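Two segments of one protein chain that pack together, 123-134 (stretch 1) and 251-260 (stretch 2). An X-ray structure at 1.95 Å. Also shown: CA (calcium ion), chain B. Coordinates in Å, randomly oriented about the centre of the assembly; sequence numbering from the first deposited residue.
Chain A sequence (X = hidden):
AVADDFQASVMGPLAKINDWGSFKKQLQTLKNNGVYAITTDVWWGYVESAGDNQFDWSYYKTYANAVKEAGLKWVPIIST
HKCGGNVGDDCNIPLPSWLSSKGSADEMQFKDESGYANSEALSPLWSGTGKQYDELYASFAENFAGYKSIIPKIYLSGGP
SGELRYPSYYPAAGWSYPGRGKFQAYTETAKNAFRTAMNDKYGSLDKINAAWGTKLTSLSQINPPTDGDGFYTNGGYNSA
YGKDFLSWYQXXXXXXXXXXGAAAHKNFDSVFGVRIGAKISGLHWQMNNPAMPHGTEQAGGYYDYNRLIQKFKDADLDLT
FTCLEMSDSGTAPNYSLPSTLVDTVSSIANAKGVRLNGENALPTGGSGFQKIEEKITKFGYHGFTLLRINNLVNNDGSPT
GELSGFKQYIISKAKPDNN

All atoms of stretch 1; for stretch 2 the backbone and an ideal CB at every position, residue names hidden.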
# COMPACT_ATOMS: atom_id res chain seq x y z
N SER A 123 -4.20 2.35 13.07
CA SER A 123 -5.41 2.91 12.48
C SER A 123 -5.21 4.40 12.22
O SER A 123 -4.69 5.09 13.10
CB SER A 123 -6.60 2.75 13.42
OG SER A 123 -7.75 3.39 12.89
N PRO A 124 -5.68 4.90 11.06
CA PRO A 124 -5.71 6.35 10.82
C PRO A 124 -6.55 7.08 11.85
O PRO A 124 -6.39 8.28 12.03
CB PRO A 124 -6.40 6.46 9.46
CG PRO A 124 -6.18 5.17 8.80
CD PRO A 124 -6.18 4.14 9.91
N LEU A 125 -7.43 6.36 12.53
CA LEU A 125 -8.31 6.98 13.53
C LEU A 125 -7.61 7.30 14.84
O LEU A 125 -8.17 8.03 15.66
CB LEU A 125 -9.54 6.11 13.80
CG LEU A 125 -10.41 5.78 12.58
CD1 LEU A 125 -11.51 4.82 13.02
CD2 LEU A 125 -10.99 7.02 11.93
N TRP A 126 -6.43 6.74 15.08
CA TRP A 126 -5.72 7.05 16.32
C TRP A 126 -5.11 8.44 16.23
O TRP A 126 -4.43 8.78 15.26
CB TRP A 126 -4.64 6.00 16.64
CG TRP A 126 -3.93 6.27 17.93
CD1 TRP A 126 -4.50 6.65 19.13
CD2 TRP A 126 -2.52 6.17 18.18
NE1 TRP A 126 -3.52 6.80 20.09
CE2 TRP A 126 -2.30 6.50 19.54
CE3 TRP A 126 -1.42 5.81 17.38
CZ2 TRP A 126 -1.03 6.51 20.12
CZ3 TRP A 126 -0.15 5.81 17.96
CH2 TRP A 126 0.03 6.16 19.32
N SER A 127 -5.39 9.25 17.25
CA SER A 127 -4.84 10.60 17.34
C SER A 127 -3.31 10.62 17.19
O SER A 127 -2.74 11.60 16.69
CB SER A 127 -5.25 11.27 18.66
OG SER A 127 -4.86 10.49 19.80
N GLY A 128 -2.66 9.55 17.62
CA GLY A 128 -1.20 9.51 17.62
C GLY A 128 -0.50 9.02 16.36
O GLY A 128 0.72 9.10 16.26
N THR A 129 -1.27 8.50 15.39
CA THR A 129 -0.67 7.94 14.17
C THR A 129 0.12 9.00 13.38
O THR A 129 1.30 8.79 13.08
CB THR A 129 -1.73 7.26 13.27
OG1 THR A 129 -2.32 6.17 13.99
CG2 THR A 129 -1.07 6.71 11.97
N GLY A 130 -0.53 10.11 13.07
CA GLY A 130 0.11 11.22 12.31
C GLY A 130 1.37 11.71 13.00
O GLY A 130 2.41 11.92 12.35
N LYS A 131 1.29 11.88 14.31
CA LYS A 131 2.41 12.38 15.11
C LYS A 131 3.57 11.39 15.03
O LYS A 131 4.70 11.79 14.78
CB LYS A 131 2.00 12.59 16.58
CG LYS A 131 3.12 13.17 17.45
CD LYS A 131 2.68 13.41 18.89
CE LYS A 131 3.81 14.07 19.68
NZ LYS A 131 3.59 13.94 21.14
N GLN A 132 3.29 10.11 15.27
CA GLN A 132 4.33 9.08 15.17
C GLN A 132 5.02 9.05 13.80
O GLN A 132 6.24 8.95 13.73
CB GLN A 132 3.79 7.69 15.55
CG GLN A 132 3.51 7.51 17.05
CD GLN A 132 4.75 7.70 17.93
OE1 GLN A 132 5.87 7.36 17.55
NE2 GLN A 132 4.53 8.22 19.14
N TYR A 133 4.25 9.15 12.71
CA TYR A 133 4.86 9.10 11.37
C TYR A 133 5.69 10.36 11.13
O TYR A 133 6.75 10.30 10.52
CB TYR A 133 3.81 8.96 10.27
CG TYR A 133 3.10 7.60 10.15
CD1 TYR A 133 2.98 6.73 11.25
CD2 TYR A 133 2.50 7.22 8.96
CE1 TYR A 133 2.31 5.50 11.12
CE2 TYR A 133 1.83 6.00 8.82
CZ TYR A 133 1.72 5.16 9.92
OH TYR A 133 1.04 3.98 9.79
N ASP A 134 5.18 11.49 11.59
CA ASP A 134 5.91 12.77 11.50
C ASP A 134 7.28 12.67 12.17
O ASP A 134 8.30 13.05 11.58
CB ASP A 134 5.04 13.90 12.10
CG ASP A 134 5.61 15.30 11.87
OD1 ASP A 134 6.42 15.51 10.95
OD2 ASP A 134 5.21 16.21 12.61
N UNK A 251 -13.23 7.66 2.99
CA UNK A 251 -12.74 8.97 3.47
C UNK A 251 -11.68 8.89 4.59
O UNK A 251 -10.78 9.74 4.67
CB UNK A 251 -13.93 9.79 3.98
N UNK A 252 -11.80 7.87 5.45
CA UNK A 252 -10.80 7.59 6.49
C UNK A 252 -9.40 7.35 5.88
O UNK A 252 -8.41 7.93 6.35
CB UNK A 252 -11.23 6.37 7.31
N UNK A 253 -9.33 6.51 4.86
CA UNK A 253 -8.08 6.31 4.12
C UNK A 253 -7.61 7.59 3.44
O UNK A 253 -6.41 7.90 3.45
CB UNK A 253 -8.26 5.21 3.08
N UNK A 254 -8.54 8.33 2.85
CA UNK A 254 -8.18 9.56 2.13
C UNK A 254 -7.59 10.60 3.08
O UNK A 254 -6.58 11.23 2.77
CB UNK A 254 -9.40 10.14 1.42
N UNK A 255 -8.21 10.77 4.25
CA UNK A 255 -7.68 11.71 5.23
C UNK A 255 -6.30 11.26 5.72
O UNK A 255 -5.39 12.08 5.90
CB UNK A 255 -8.64 11.85 6.41
N UNK A 256 -6.14 9.95 5.90
CA UNK A 256 -4.87 9.39 6.31
C UNK A 256 -3.79 9.71 5.27
O UNK A 256 -2.68 10.11 5.62
CB UNK A 256 -4.99 7.88 6.51
N UNK A 257 -4.12 9.53 3.98
CA UNK A 257 -3.18 9.84 2.90
C UNK A 257 -2.75 11.30 2.98
O UNK A 257 -1.57 11.63 2.83
CB UNK A 257 -3.81 9.54 1.54
N UNK A 258 -3.73 12.18 3.21
CA UNK A 258 -3.48 13.62 3.39
C UNK A 258 -2.52 13.91 4.54
O UNK A 258 -1.59 14.72 4.42
CB UNK A 258 -4.80 14.35 3.64
N UNK A 259 -2.77 13.25 5.67
CA UNK A 259 -1.96 13.45 6.86
C UNK A 259 -0.51 12.98 6.64
O UNK A 259 0.43 13.72 6.91
CB UNK A 259 -2.58 12.71 8.04
N UNK A 260 -0.33 11.77 6.12
CA UNK A 260 1.02 11.21 5.95
C UNK A 260 1.75 11.89 4.80
O UNK A 260 2.96 12.08 4.87
CB UNK A 260 0.95 9.70 5.70
CA CA B . 8.01 8.25 17.79

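Stretch 2 is helical throughout, with i to i+4 backbone hydrogen bonds from 251 to 260, and its axis runs at 30° to that of helix 127-134, 10.1 Å away at closest approach. Positions four apart, 252, 256 and 260, should therefore carry most of the contact.

At 251 the ideal CB has nothing of stretch 1 within 5.5 Å, so the contact sets no preference. The residue is Ser-251, whose OG is hydrogen-bonded elsewhere in the structure.

Position 252 points toward stretch 1, its ideal CB 4.7 Å from Leu-125 CD2 and 5.3 Å from Pro-124 CB. That leaves room for a modest apolar group; valine, isoleucine or leucine would suit. Val-252 is found, and its CG1 lies 3.8 Å from Leu-125 CD2 and 3.9 Å from Pro-124 CB.

Position 253 points away and 254 is out of reach, so neither choice can be read from stretch 1. They are Leu-253 and Glu-254. Position 255 points toward stretch 1 but finds no atom of it within 5.5 Å of its ideal CB; a long or polar chain is possible. Lys-255 is extended, chi1 to chi4 all t, and makes no contact.

Position 256 is the most constrained: its CA is 5.5 Å from the CA of Pro-124, and the ideal CB is only 3.6 Å from Pro-124 CB. Ahead lie Thr-129 CG2 and the Tyr-133 ring with its hydroxyl, so a flat side chain with polar atoms, histidine among others, would suit, as might a slim apolar one. His-256 takes chi1 t. Pro-124 CG sits over one ring face, 4.0 Å from the centroid of the His-256 ring and 25° off its normal, a CH-pi contact. Thr-129 CG2 meets the ring edge, 3.8 Å from His-256 CE1. Water serves both nitrogens: one water lies 2.8 Å from His-256 ND1 and bonds weakly to Pro-124 O, while another joins His-256 NE2 (2.8 Å from the water O) to Tyr-133 OH (2.6 Å from the same O).

Positions 257 and 258 are out of reach; they hold Leu-257 and Gly-258.

Position 259 points toward Gly-130, whose CA is 5.3 Å from the ideal CB. A small or branched apolar residue fits. Val-259 places CG1 3.8 Å from Gly-130 CA; a CB on Gly-130 would come within 3.0 Å of that methyl, a clash.

Position 260 points sideways, its ideal CB 4.4 Å from Tyr-133 CD2, which favours an apolar chain such as leucine, isoleucine or methionine. Ile-260 brings CG2 to 3.4 Å from Tyr-133 CD2.

Stretch 2 (251-260) SVLEKHLGVI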
# COMPACT_ATOMS: atom_id res chain seq x y z
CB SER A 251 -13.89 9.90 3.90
OG SER A 251 -14.39 9.56 5.19
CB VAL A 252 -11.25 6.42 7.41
CG1 VAL A 252 -10.13 5.99 8.36
CG2 VAL A 252 -12.49 6.82 8.22
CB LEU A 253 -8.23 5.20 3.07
CG LEU A 253 -8.60 3.81 3.61
CD1 LEU A 253 -8.88 2.86 2.44
CD2 LEU A 253 -7.47 3.25 4.50
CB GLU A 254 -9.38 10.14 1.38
CG GLU A 254 -9.87 9.26 0.24
CD GLU A 254 -11.24 9.68 -0.27
OE1 GLU A 254 -12.07 10.12 0.53
OE2 GLU A 254 -11.48 9.55 -1.48
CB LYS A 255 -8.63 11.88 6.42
CG LYS A 255 -8.10 12.89 7.45
CD LYS A 255 -9.15 13.27 8.48
CE LYS A 255 -8.59 14.26 9.50
NZ LYS A 255 -9.49 14.42 10.68
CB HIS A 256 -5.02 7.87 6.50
CG HIS A 256 -3.77 7.20 6.99
ND1 HIS A 256 -3.15 7.55 8.17
CD2 HIS A 256 -3.06 6.18 6.47
CE1 HIS A 256 -2.09 6.78 8.34
NE2 HIS A 256 -2.00 5.94 7.32
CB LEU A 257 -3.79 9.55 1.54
CG LEU A 257 -2.86 9.64 0.32
CD1 LEU A 257 -1.83 8.51 0.35
CD2 LEU A 257 -3.71 9.58 -0.98
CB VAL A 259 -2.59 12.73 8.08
CG1 VAL A 259 -1.61 12.66 9.25
CG2 VAL A 259 -3.88 13.44 8.49
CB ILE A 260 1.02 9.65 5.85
CG1 ILE A 260 0.39 9.17 4.54
CG2 ILE A 260 0.30 9.08 7.08
CD1 ILE A 260 0.39 7.64 4.35
O HOH W 1 -3.93 9.51 10.02
O HOH W 2 8.18 8.01 15.47
O HOH W 3 -0.52 3.61 7.75
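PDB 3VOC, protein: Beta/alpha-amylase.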